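Local coordinates for probable ABC transporter extracellular-binding protein yckB (Bacillus subtilis, PDB 2IEE) that probably binds a solute outside the cell and delivers it to an ABC transporter in a binding-protein-dependent transport system, at residues A[37-41]-A[42-46]; A[47-50]-A[51-55]; A[144-147]-A[148-152]; A[197-200]-A[201-204]; A[216-219]-A[220-223]. All blocks are in the same frame, centred on the assembly; numbering follows the deposited sequence.

How the interactions relate
The five contacts are local ones, in series along one chain of the bacterial solute-binding protein 3 family, each fixing a turn, strand break or helix end. Interactions 1 and 2 adjoin each other, with centres about 14 Å apart, because strand 45-47 runs into helix 49-60. Interactions 3 and 4 form a second neighbouring pair, about 15 Å between centres, and meet where Val146 of helix 142-149 packs on Tyr204 of strand 197-214. The two pairs lie far apart, interactions 1 and 3 being about 36 Å from centre to centre. Interaction 5 starts the helix after strand 197-214, yet its centre is about 38 Å from interaction 4's and about 20 Å from interaction 2's.

Interaction 1: A[37-41]-A[42-46]; sequences HDTDS and GSDKL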
loop_
_atom_site.group_PDB
_atom_site.type_symbol
_atom_site.label_atom_id
_atom_site.label_comp_id
_atom_site.label_asym_id
_atom_site.label_seq_id
_atom_site.Cartn_x
_atom_site.Cartn_y
_atom_site.Cartn_z
ATOM N N HIS A 37 -2.483 10.842 -8.614
ATOM C CA HIS A 37 -2.971 11.515 -9.807
ATOM C C HIS A 37 -1.997 11.318 -10.970
ATOM O O HIS A 37 -0.780 11.466 -10.814
ATOM C CB HIS A 37 -3.168 13.010 -9.545
ATOM C CG HIS A 37 -4.133 13.312 -8.442
ATOM N ND1 HIS A 37 -3.743 13.449 -7.126
ATOM C CD2 HIS A 37 -5.476 13.494 -8.455
ATOM C CE1 HIS A 37 -4.802 13.702 -6.378
ATOM N NE2 HIS A 37 -5.867 13.734 -7.160
ATOM N N ASP A 38 -2.553 10.991 -12.133
ATOM C CA ASP A 38 -1.775 10.764 -13.344
ATOM C C ASP A 38 -1.316 12.078 -13.976
ATOM O O ASP A 38 -1.919 12.568 -14.933
ATOM C CB ASP A 38 -2.611 9.949 -14.336
ATOM C CG ASP A 38 -1.864 9.651 -15.620
ATOM O OD1 ASP A 38 -0.622 9.558 -15.574
ATOM O OD2 ASP A 38 -2.515 9.492 -16.673
ATOM N N THR A 39 -0.238 12.639 -13.438
ATOM C CA THR A 39 0.304 13.897 -13.935
ATOM C C THR A 39 1.186 13.727 -15.163
ATOM O O THR A 39 1.407 14.687 -15.901
ATOM C CB THR A 39 1.119 14.626 -12.844
ATOM O OG1 THR A 39 2.118 13.743 -12.324
ATOM C CG2 THR A 39 0.207 15.079 -11.711
ATOM N N ASP A 40 1.692 12.517 -15.385
ATOM C CA ASP A 40 2.546 12.264 -16.546
ATOM C C ASP A 40 1.796 12.470 -17.860
ATOM O O ASP A 40 2.371 12.925 -18.844
ATOM C CB ASP A 40 3.099 10.833 -16.526
ATOM C CG ASP A 40 4.028 10.574 -15.352
ATOM O OD1 ASP A 40 4.834 11.469 -15.013
ATOM O OD2 ASP A 40 3.965 9.464 -14.781
ATOM N N SER A 41 0.515 12.125 -17.874
ATOM C CA SER A 41 -0.294 12.258 -19.082
ATOM C C SER A 41 -0.922 13.637 -19.208
ATOM O O SER A 41 -1.382 14.018 -20.286
ATOM C CB SER A 41 -1.406 11.208 -19.088
ATOM O OG SER A 41 -2.392 11.517 -18.114
ATOM N N GLY A 42 -0.948 14.376 -18.103
ATOM C CA GLY A 42 -1.543 15.700 -18.108
ATOM C C GLY A 42 -3.008 15.667 -17.696
ATOM O O GLY A 42 -3.659 16.711 -17.612
ATOM N N SER A 43 -3.535 14.478 -17.422
ATOM C CA SER A 43 -4.938 14.352 -17.030
ATOM C C SER A 43 -5.173 14.632 -15.550
ATOM O O SER A 43 -6.271 15.035 -15.163
ATOM C CB SER A 43 -5.461 12.952 -17.341
ATOM O OG SER A 43 -5.078 12.035 -16.326
ATOM N N ASP A 44 -4.153 14.410 -14.725
ATOM C CA ASP A 44 -4.279 14.622 -13.284
ATOM C C ASP A 44 -5.436 13.788 -12.754
ATOM O O ASP A 44 -6.006 14.096 -11.706
ATOM C CB ASP A 44 -4.551 16.097 -12.954
ATOM C CG ASP A 44 -3.463 17.032 -13.467
ATOM O OD1 ASP A 44 -2.284 16.635 -13.461
ATOM O OD2 ASP A 44 -3.790 18.171 -13.863
ATOM N N LYS A 45 -5.787 12.735 -13.484
ATOM C CA LYS A 45 -6.888 11.870 -13.085
ATOM C C LYS A 45 -6.530 11.032 -11.869
ATOM O O LYS A 45 -5.431 10.481 -11.788
ATOM C CB LYS A 45 -7.275 10.940 -14.236
ATOM C CG LYS A 45 -8.492 10.071 -13.949
ATOM C CD LYS A 45 -8.802 9.149 -15.123
ATOM C CE LYS A 45 -10.059 8.334 -14.873
ATOM N NZ LYS A 45 -10.324 7.385 -15.988
ATOM N N LEU A 46 -7.457 10.934 -10.922
ATOM C CA LEU A 46 -7.222 10.134 -9.731
ATOM C C LEU A 46 -7.210 8.686 -10.213
ATOM O O LEU A 46 -8.160 8.219 -10.827
ATOM C CB LEU A 46 -8.338 10.363 -8.700
ATOM C CG LEU A 46 -8.263 9.580 -7.379
ATOM C CD1 LEU A 46 -6.946 9.875 -6.662
ATOM C CD2 LEU A 46 -9.440 9.954 -6.496
HETATM O O HOH W 1 -5.365 9.110 -16.980
#
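His37 and Leu46 face each other across an antiparallel, non-hydrogen-bonded pair, and the histidine lies along the returning chain, from Asp44 O to Leu46. Its CB lies 3.7 Å from Asp44 O, and the same carbonyl oxygen then follows the ring outward, meeting CD2 of His37 at 3.3 Å near the ring plane. CG sits beside the backbone N (chi1 -59°), which brings the ring up to Leu46, whose CD1 stands 4.0 Å from NE2 of His37, above one ring face and offset toward the rim. The NE2 atom itself is hydrogen-bonded to Glu69, on strand 64-69. Behind this pair the backbones join: Asp38 N donates to Lys45 O at 2.9 Å, and Asp44 N reaches Asp38 O at 2.9 Å from well above the carbonyl plane. On the turn, Ser41 OG accepts the N-H of Ser43 at 3.2 Å, while a water spans Asp38 OD2 and Ser43 OG. Thr39 brings its methyl CG2 to 3.4 Å from Asp44 OD1, the two side chains crossing at about a right angle. Gly42 and Asp44 both take positive phi in the turn. The whole is a surface beta hairpin of strands 36-38 and 45-47, its connecting loop tied within itself by short polar links.

Interaction 2: A[47-50]-A[51-55]; sequences TGYE and VEVVR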
loop_
_atom_site.group_PDB
_atom_site.type_symbol
_atom_site.label_atom_id
_atom_site.label_comp_id
_atom_site.label_asym_id
_atom_site.label_seq_id
_atom_site.Cartn_x
_atom_site.Cartn_y
_atom_site.Cartn_z
ATOM N N THR A 47 -6.122 7.977 -9.948
ATOM C CA THR A 47 -6.018 6.603 -10.406
ATOM C C THR A 47 -5.191 5.780 -9.426
ATOM O O THR A 47 -5.084 6.145 -8.262
ATOM C CB THR A 47 -5.398 6.566 -11.829
ATOM O OG1 THR A 47 -5.365 5.220 -12.312
ATOM C CG2 THR A 47 -4.003 7.143 -11.818
ATOM N N GLY A 48 -4.616 4.672 -9.884
ATOM C CA GLY A 48 -3.827 3.839 -8.989
ATOM C C GLY A 48 -4.475 2.481 -8.773
ATOM O O GLY A 48 -5.689 2.334 -8.941
ATOM N N TYR A 49 -3.678 1.489 -8.386
ATOM C CA TYR A 49 -4.204 0.147 -8.184
ATOM C C TYR A 49 -5.521 0.056 -7.402
ATOM O O TYR A 49 -6.521 -0.419 -7.931
ATOM C CB TYR A 49 -3.156 -0.745 -7.511
ATOM C CG TYR A 49 -3.680 -2.132 -7.219
ATOM C CD1 TYR A 49 -4.011 -3.004 -8.252
ATOM C CD2 TYR A 49 -3.896 -2.548 -5.913
ATOM C CE1 TYR A 49 -4.551 -4.255 -7.987
ATOM C CE2 TYR A 49 -4.434 -3.798 -5.634
ATOM C CZ TYR A 49 -4.759 -4.645 -6.671
ATOM O OH TYR A 49 -5.298 -5.875 -6.389
ATOM N N GLU A 50 -5.520 0.507 -6.149
ATOM C CA GLU A 50 -6.715 0.429 -5.312
ATOM C C GLU A 50 -7.889 1.238 -5.860
ATOM O O GLU A 50 -9.033 0.791 -5.829
ATOM C CB GLU A 50 -6.387 0.868 -3.876
ATOM C CG GLU A 50 -7.569 0.720 -2.914
ATOM C CD GLU A 50 -7.205 0.961 -1.457
ATOM O OE1 GLU A 50 -6.184 1.623 -1.194
ATOM O OE2 GLU A 50 -7.957 0.499 -0.575
ATOM N N VAL A 51 -7.600 2.431 -6.362
ATOM C CA VAL A 51 -8.633 3.289 -6.929
ATOM C C VAL A 51 -9.320 2.570 -8.089
ATOM O O VAL A 51 -10.548 2.538 -8.167
ATOM C CB VAL A 51 -8.022 4.624 -7.420
ATOM C CG1 VAL A 51 -9.005 5.379 -8.291
ATOM C CG2 VAL A 51 -7.628 5.470 -6.227
ATOM N N GLU A 52 -8.529 1.975 -8.977
ATOM C CA GLU A 52 -9.093 1.278 -10.124
ATOM C C GLU A 52 -9.837 0.017 -9.708
ATOM O O GLU A 52 -10.841 -0.340 -10.319
ATOM C CB GLU A 52 -7.999 0.938 -11.149
ATOM C CG GLU A 52 -7.302 2.148 -11.780
ATOM C CD GLU A 52 -8.271 3.154 -12.391
ATOM O OE1 GLU A 52 -9.320 2.737 -12.932
ATOM O OE2 GLU A 52 -7.978 4.369 -12.344
ATOM N N VAL A 53 -9.350 -0.658 -8.671
ATOM C CA VAL A 53 -10.009 -1.867 -8.191
ATOM C C VAL A 53 -11.413 -1.522 -7.703
ATOM O O VAL A 53 -12.373 -2.222 -8.000
ATOM C CB VAL A 53 -9.222 -2.520 -7.024
ATOM C CG1 VAL A 53 -10.068 -3.603 -6.368
ATOM C CG2 VAL A 53 -7.914 -3.121 -7.549
ATOM N N VAL A 54 -11.520 -0.440 -6.942
ATOM C CA VAL A 54 -12.806 0.001 -6.426
ATOM C C VAL A 54 -13.714 0.456 -7.572
ATOM O O VAL A 54 -14.884 0.076 -7.651
ATOM C CB VAL A 54 -12.621 1.175 -5.436
ATOM C CG1 VAL A 54 -13.973 1.728 -5.023
ATOM C CG2 VAL A 54 -11.852 0.708 -4.215
ATOM N N ARG A 55 -13.154 1.271 -8.463
ATOM C CA ARG A 55 -13.890 1.799 -9.606
ATOM C C ARG A 55 -14.551 0.671 -10.392
ATOM O O ARG A 55 -15.754 0.709 -10.665
ATOM C CB ARG A 55 -12.929 2.607 -10.497
ATOM C CG ARG A 55 -13.521 3.197 -11.774
ATOM C CD ARG A 55 -12.498 4.120 -12.465
ATOM N NE ARG A 55 -12.470 5.450 -11.855
ATOM C CZ ARG A 55 -11.376 6.181 -11.671
ATOM N NH1 ARG A 55 -10.187 5.725 -12.038
ATOM N NH2 ARG A 55 -11.475 7.385 -11.126
#
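The first turn of helix 49-60, with Gly48 at the N-cap position, is held here by side chains on both sides of the cap, Thr47 before it and Glu52 after. Thr47 OG1 donates to Glu52 OE2 at 2.7 Å, arriving on the anti side of the carboxylate and 25° out of its plane. Chi1 (-63°) sets CG of Glu52 3.3 Å from Gly48 O, and the bend at chi2 (-53°) then turns the carboxylate toward Thr47. A second partner grips the same oxygen, since Arg55 NH1 forms a 2.6 Å salt bridge with Glu52 OE2; this double hold should favour the charged carboxylate. One turn round the helix, Val53 sets its CG2 over a face of the Tyr49 ring, 3.8 Å from the centroid, in a CH-pi contact. Val51 instead turns CG2 against the carbonyl of Thr47, with 3.3 Å between that carbon and Thr47 O. Outside the turn, Tyr49 OH is bonded to the backbone of Tyr107, and the Glu50 carboxylate to Tyr107 OH and Asp90 N. Helix 236-244 packs on Thr47, Tyr49 and Glu52, whereas Val51 and Arg55 rest on Phe67 of strand 64-69.

Interaction 3: A[144-147]-A[148-152]; sequences MEVA and RKYGA
Ala147 O is the polar atom on which this helix end turns: Ala152 N donates to it at 3.1 Å, from above the carbonyl plane, and Tyr150 N adds a weak bond. The same Tyr150 N also gives a bond to Val146 O, as the chain leaves the regular helical pattern. With Gly151 at positive phi, Gly151 N donates to Arg148 O at 2.8 Å. The reversal lays Ala152 back against the last turn, its CB 4.0 Å from CB of Ala147. Beside it, the edge of the Tyr150 ring meets the backbone, CD2 standing 3.2 Å from Val146 O. On the outer flank, Arg148 NH2 and Glu145 OE1 form a 2.7 Å salt bridge. Bends at Glu145 chi2 (55°) and Arg148 chi3 (-82°) bring them together. The carboxylate oxygen lies in the guanidinium plane, yet the two flat groups are turned 59° apart, and the arginine comes from above the carboxylate plane. Met144, present as selenomethionine, crosses Arg148 at about a right angle: its CG is 3.1 Å from Arg148 NH1, while its CE packs 3.7 Å from Arg148 CG. Arg148 NH1 has a further, long and weak ion pair with Glu154. Val146 and Ala147 pack on Leu178 of the sheet. This is a Schellman motif, closing the helix of the beta-alpha-beta unit formed by strand 134-136, helix 142-149 and strand 153-154.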
loop_
_atom_site.group_PDB
_atom_site.type_symbol
_atom_site.label_atom_id
_atom_site.label_comp_id
_atom_site.label_asym_id
_atom_site.label_seq_id
_atom_site.Cartn_x
_atom_site.Cartn_y
_atom_site.Cartn_z
HETATM N N MSE A 144 10.504 2.970 9.844
HETATM C CA MSE A 144 11.619 3.607 10.551
HETATM C C MSE A 144 11.639 3.118 12.000
HETATM O O MSE A 144 12.690 3.067 12.640
HETATM C CB MSE A 144 11.479 5.137 10.512
HETATM C CG MSE A 144 12.684 5.915 11.054
HETATM SE SE MSE A 144 14.372 5.494 10.173
HETATM C CE MSE A 144 15.247 4.636 11.664
ATOM N N GLU A 145 10.467 2.752 12.509
ATOM C CA GLU A 145 10.349 2.252 13.869
ATOM C C GLU A 145 11.049 0.893 13.936
ATOM O O GLU A 145 11.731 0.572 14.914
ATOM C CB GLU A 145 8.874 2.105 14.244
ATOM C CG GLU A 145 8.610 2.179 15.731
ATOM C CD GLU A 145 9.157 3.455 16.340
ATOM O OE1 GLU A 145 8.897 4.540 15.771
ATOM O OE2 GLU A 145 9.838 3.376 17.386
ATOM N N VAL A 146 10.870 0.096 12.889
ATOM C CA VAL A 146 11.500 -1.212 12.818
ATOM C C VAL A 146 13.012 -1.016 12.893
ATOM O O VAL A 146 13.692 -1.644 13.702
ATOM C CB VAL A 146 11.135 -1.919 11.500
ATOM C CG1 VAL A 146 11.973 -3.183 11.320
ATOM C CG2 VAL A 146 9.652 -2.263 11.505
ATOM N N ALA A 147 13.525 -0.125 12.052
ATOM C CA ALA A 147 14.955 0.163 12.009
ATOM C C ALA A 147 15.472 0.541 13.390
ATOM O O ALA A 147 16.522 0.063 13.820
ATOM C CB ALA A 147 15.233 1.291 11.019
ATOM N N ARG A 148 14.730 1.397 14.086
ATOM C CA ARG A 148 15.137 1.827 15.419
ATOM C C ARG A 148 15.181 0.667 16.409
ATOM O O ARG A 148 16.130 0.543 17.183
ATOM C CB ARG A 148 14.200 2.929 15.936
ATOM C CG ARG A 148 14.422 4.288 15.279
ATOM C CD ARG A 148 13.710 5.398 16.045
ATOM N NE ARG A 148 12.296 5.504 15.698
ATOM C CZ ARG A 148 11.820 6.278 14.726
ATOM N NH1 ARG A 148 12.645 7.025 14.001
ATOM N NH2 ARG A 148 10.516 6.301 14.475
ATOM N N LYS A 149 14.158 -0.180 16.376
ATOM C CA LYS A 149 14.085 -1.334 17.270
ATOM C C LYS A 149 15.339 -2.186 17.169
ATOM O O LYS A 149 15.730 -2.846 18.126
ATOM C CB LYS A 149 12.870 -2.194 16.919
ATOM C CG LYS A 149 12.764 -3.491 17.709
ATOM C CD LYS A 149 11.572 -4.307 17.229
ATOM C CE LYS A 149 11.403 -5.596 18.021
ATOM N NZ LYS A 149 12.593 -6.485 17.893
ATOM N N TYR A 150 15.968 -2.171 16.001
ATOM C CA TYR A 150 17.167 -2.959 15.786
ATOM C C TYR A 150 18.468 -2.183 15.942
ATOM O O TYR A 150 19.543 -2.699 15.644
ATOM C CB TYR A 150 17.090 -3.640 14.423
ATOM C CG TYR A 150 16.142 -4.813 14.442
ATOM C CD1 TYR A 150 16.556 -6.053 14.923
ATOM C CD2 TYR A 150 14.817 -4.673 14.035
ATOM C CE1 TYR A 150 15.676 -7.125 15.000
ATOM C CE2 TYR A 150 13.924 -5.742 14.107
ATOM C CZ TYR A 150 14.364 -6.963 14.591
ATOM O OH TYR A 150 13.490 -8.021 14.671
ATOM N N GLY A 151 18.369 -0.944 16.413
ATOM C CA GLY A 151 19.558 -0.146 16.653
ATOM C C GLY A 151 20.206 0.557 15.482
ATOM O O GLY A 151 21.401 0.857 15.526
ATOM N N ALA A 152 19.431 0.840 14.442
ATOM C CA ALA A 152 19.973 1.519 13.272
ATOM C C ALA A 152 20.034 3.021 13.508
ATOM O O ALA A 152 19.214 3.574 14.238
ATOM C CB ALA A 152 19.114 1.221 12.049
#

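Interaction 4: A[197-200]-A[201-204]; sequences TIHP and DIKY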
loop_
_atom_site.group_PDB
_atom_site.type_symbol
_atom_site.label_atom_id
_atom_site.label_comp_id
_atom_site.label_asym_id
_atom_site.label_seq_id
_atom_site.Cartn_x
_atom_site.Cartn_y
_atom_site.Cartn_z
ATOM N N THR A 197 19.614 -3.231 -4.337
ATOM C CA THR A 197 18.827 -4.433 -4.543
ATOM C C THR A 197 18.017 -4.640 -3.278
ATOM O O THR A 197 18.286 -4.014 -2.254
ATOM C CB THR A 197 19.725 -5.667 -4.767
ATOM O OG1 THR A 197 18.909 -6.814 -5.040
ATOM C CG2 THR A 197 20.568 -5.937 -3.523
ATOM N N ILE A 198 17.014 -5.502 -3.357
ATOM C CA ILE A 198 16.189 -5.812 -2.202
ATOM C C ILE A 198 16.898 -6.970 -1.521
ATOM O O ILE A 198 17.240 -7.954 -2.175
ATOM C CB ILE A 198 14.771 -6.238 -2.633
ATOM C CG1 ILE A 198 14.070 -5.046 -3.298
ATOM C CG2 ILE A 198 13.992 -6.752 -1.432
ATOM C CD1 ILE A 198 12.643 -5.302 -3.745
ATOM N N HIS A 199 17.154 -6.850 -0.223
ATOM C CA HIS A 199 17.842 -7.922 0.494
ATOM C C HIS A 199 17.025 -9.207 0.372
ATOM O O HIS A 199 15.834 -9.220 0.657
ATOM C CB HIS A 199 18.034 -7.554 1.967
ATOM C CG HIS A 199 18.988 -8.453 2.688
ATOM N ND1 HIS A 199 18.700 -9.769 2.973
ATOM C CD2 HIS A 199 20.242 -8.234 3.150
ATOM C CE1 HIS A 199 19.735 -10.323 3.581
ATOM N NE2 HIS A 199 20.684 -9.413 3.701
ATOM N N PRO A 200 17.666 -10.307 -0.050
ATOM C CA PRO A 200 17.004 -11.602 -0.224
ATOM C C PRO A 200 16.470 -12.329 1.004
ATOM O O PRO A 200 15.603 -13.185 0.869
ATOM C CB PRO A 200 18.059 -12.430 -0.960
ATOM C CG PRO A 200 19.347 -11.892 -0.399
ATOM C CD PRO A 200 19.095 -10.394 -0.404
ATOM N N ASP A 201 16.948 -12.005 2.200
ATOM C CA ASP A 201 16.465 -12.733 3.372
ATOM C C ASP A 201 15.599 -11.981 4.373
ATOM O O ASP A 201 14.883 -12.596 5.166
ATOM C CB ASP A 201 17.651 -13.376 4.096
ATOM C CG ASP A 201 18.438 -14.299 3.190
ATOM O OD1 ASP A 201 17.814 -15.169 2.552
ATOM O OD2 ASP A 201 19.675 -14.149 3.105
ATOM N N ILE A 202 15.645 -10.656 4.336
ATOM C CA ILE A 202 14.865 -9.863 5.268
ATOM C C ILE A 202 13.432 -9.622 4.799
ATOM O O ILE A 202 13.198 -9.013 3.758
ATOM C CB ILE A 202 15.567 -8.514 5.536
ATOM C CG1 ILE A 202 16.881 -8.768 6.289
ATOM C CG2 ILE A 202 14.658 -7.587 6.326
ATOM C CD1 ILE A 202 17.780 -7.542 6.413
ATOM N N LYS A 203 12.482 -10.128 5.582
ATOM C CA LYS A 203 11.051 -9.973 5.323
ATOM C C LYS A 203 10.416 -9.804 6.706
ATOM O O LYS A 203 10.664 -10.604 7.604
ATOM C CB LYS A 203 10.477 -11.221 4.639
ATOM C CG LYS A 203 11.090 -11.573 3.282
ATOM C CD LYS A 203 10.515 -12.896 2.764
ATOM C CE LYS A 203 10.991 -13.226 1.342
ATOM N NZ LYS A 203 12.469 -13.357 1.240
ATOM N N TYR A 204 9.606 -8.766 6.883
ATOM C CA TYR A 204 8.996 -8.525 8.180
ATOM C C TYR A 204 7.630 -7.854 8.097
ATOM O O TYR A 204 7.292 -7.201 7.109
ATOM C CB TYR A 204 9.914 -7.643 9.036
ATOM C CG TYR A 204 10.279 -6.353 8.338
ATOM C CD1 TYR A 204 11.295 -6.326 7.388
ATOM C CD2 TYR A 204 9.544 -5.187 8.546
ATOM C CE1 TYR A 204 11.568 -5.186 6.659
ATOM C CE2 TYR A 204 9.809 -4.032 7.812
ATOM C CZ TYR A 204 10.821 -4.044 6.865
ATOM O OH TYR A 204 11.063 -2.943 6.082
HETATM O O HOH W 2 14.648 -7.386 2.386
HETATM O O HOH W 3 13.456 -10.570 1.178
#
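His199 ND1 receives the backbone N-H of Asp201 at 2.9 Å, nearly straight (164°) and close to the ring plane, so that a histidine ring pins the chain two residues on. The place is a short irregular break in strand 197-214, a member of the six-stranded mixed sheet. A weak second bond comes to the same ND1 from Ile202 N, at 3.5 Å. Since ND1 accepts while NE2 is hydrogen-bonded to the carbonyl of Ile124, the imidazole probably carries its proton on NE2 and is neutral. With both nitrogens engaged, the ring has little freedom to rotate. It reaches over the turn because CG of His199 is anti to the backbone N (chi1 -167°). Two waters knit the other side of the break: each donates to both His199 O and Ile202 O, and one of them also accepts from Lys203 NZ. Lys203 is brought to that water by a bend at its last torsion, after an otherwise extended chain. Packing completes the arrangement. Ile202 sends CD1 over the centre of the imidazole, 4.1 Å from the ring centroid and 11° off its normal, in a CH-pi contact, while the isoleucine also touches Ile124 and Leu127. At the exposed side of the turn, Asp201 CB lies 3.7 Å from His199 CE1.

Interaction 5: A[216-219]-A[220-223]; sequences SNAA and LQKK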
loop_
_atom_site.group_PDB
_atom_site.type_symbol
_atom_site.label_atom_id
_atom_site.label_comp_id
_atom_site.label_asym_id
_atom_site.label_seq_id
_atom_site.Cartn_x
_atom_site.Cartn_y
_atom_site.Cartn_z
ATOM N N SER A 216 -21.962 -1.729 10.185
ATOM C CA SER A 216 -23.379 -2.057 10.070
ATOM C C SER A 216 -23.774 -2.244 8.605
ATOM O O SER A 216 -24.836 -2.796 8.308
ATOM C CB SER A 216 -24.233 -0.949 10.689
ATOM O OG SER A 216 -23.982 0.293 10.051
ATOM N N ASN A 217 -22.917 -1.790 7.694
ATOM C CA ASN A 217 -23.184 -1.894 6.256
ATOM C C ASN A 217 -22.859 -3.271 5.699
ATOM O O ASN A 217 -22.138 -3.397 4.707
ATOM C CB ASN A 217 -22.380 -0.837 5.489
ATOM C CG ASN A 217 -23.203 0.396 5.163
ATOM O OD1 ASN A 217 -24.367 0.500 5.555
ATOM N ND2 ASN A 217 -22.602 1.336 4.445
ATOM N N ALA A 218 -23.399 -4.304 6.337
ATOM C CA ALA A 218 -23.158 -5.677 5.916
ATOM C C ALA A 218 -23.625 -5.963 4.489
ATOM O O ALA A 218 -23.021 -6.774 3.787
ATOM C CB ALA A 218 -23.835 -6.638 6.889
ATOM N N ALA A 219 -24.705 -5.306 4.067
ATOM C CA ALA A 219 -25.237 -5.502 2.721
ATOM C C ALA A 219 -24.236 -4.994 1.681
ATOM O O ALA A 219 -23.957 -5.675 0.697
ATOM C CB ALA A 219 -26.577 -4.777 2.572
ATOM N N LEU A 220 -23.707 -3.794 1.896
ATOM C CA LEU A 220 -22.720 -3.226 0.985
ATOM C C LEU A 220 -21.488 -4.128 0.982
ATOM O O LEU A 220 -20.933 -4.443 -0.076
ATOM C CB LEU A 220 -22.318 -1.819 1.437
ATOM C CG LEU A 220 -21.161 -1.143 0.684
ATOM C CD1 LEU A 220 -21.498 -1.003 -0.789
ATOM C CD2 LEU A 220 -20.902 0.225 1.298
ATOM N N GLN A 221 -21.074 -4.548 2.174
ATOM C CA GLN A 221 -19.910 -5.419 2.330
ATOM C C GLN A 221 -20.027 -6.686 1.482
ATOM O O GLN A 221 -19.080 -7.067 0.787
ATOM C CB GLN A 221 -19.742 -5.821 3.796
ATOM C CG GLN A 221 -18.429 -6.499 4.093
ATOM C CD GLN A 221 -18.377 -7.061 5.495
ATOM O OE1 GLN A 221 -17.306 -7.393 6.006
ATOM N NE2 GLN A 221 -19.541 -7.184 6.123
ATOM N N LYS A 222 -21.187 -7.339 1.541
ATOM C CA LYS A 222 -21.403 -8.568 0.781
ATOM C C LYS A 222 -21.396 -8.319 -0.729
ATOM O O LYS A 222 -20.850 -9.107 -1.499
ATOM C CB LYS A 222 -22.726 -9.219 1.199
ATOM C CG LYS A 222 -22.908 -10.637 0.668
ATOM C CD LYS A 222 -24.235 -11.251 1.101
ATOM C CE LYS A 222 -24.327 -12.712 0.667
ATOM N NZ LYS A 222 -24.099 -12.875 -0.801
ATOM N N LYS A 223 -21.998 -7.213 -1.152
ATOM C CA LYS A 223 -22.046 -6.873 -2.570
ATOM C C LYS A 223 -20.652 -6.572 -3.118
ATOM O O LYS A 223 -20.291 -7.030 -4.205
ATOM C CB LYS A 223 -22.982 -5.680 -2.785
ATOM C CG LYS A 223 -24.458 -6.053 -2.716
ATOM C CD LYS A 223 -24.836 -6.878 -3.937
ATOM C CE LYS A 223 -26.293 -7.275 -3.928
ATOM N NZ LYS A 223 -26.666 -7.973 -5.194
HETATM O O HOH W 4 -25.347 -2.110 3.618
#
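Asn217 and Leu220 touch at a slant at the start of helix 218-234, ND2 of Asn217 lying 3.7 Å from the methyl CD2 of Leu220. The asparagine holds an unusual first torsion (chi1 -98°), away from the staggered positions, and its side chain makes no direct capping bond. A water does part of that work: Leu220 N donates to it at 2.9 Å, and it in turn gives a weak bond to Asn217 OD1. Leu220 is in a common helical shape, CG anti to the backbone N with a bend at chi2 (60°), and its side chain packs on Met213 of strand 197-214 and on Trp14 of helix 14-20, which touches Ala219 and Lys223 as well. The lysines differ from each other. Lys222 runs extended until its final torsion, where it bends, and its NZ finds a salt bridge with Glu226 one turn on. Lys223 has CG beside the backbone N (chi1 -76°), which sets CG 3.5 Å from Ala219 O; a further bend at chi2 turns the rest of the chain away. The backbone bonds are regular from the outset, with Gln221 N donating to Asn217 O at 3.0 Å. What results is a helix N-terminus entered through an inverse gamma turn centred on Asn217, with a water beside the N-cap side chain.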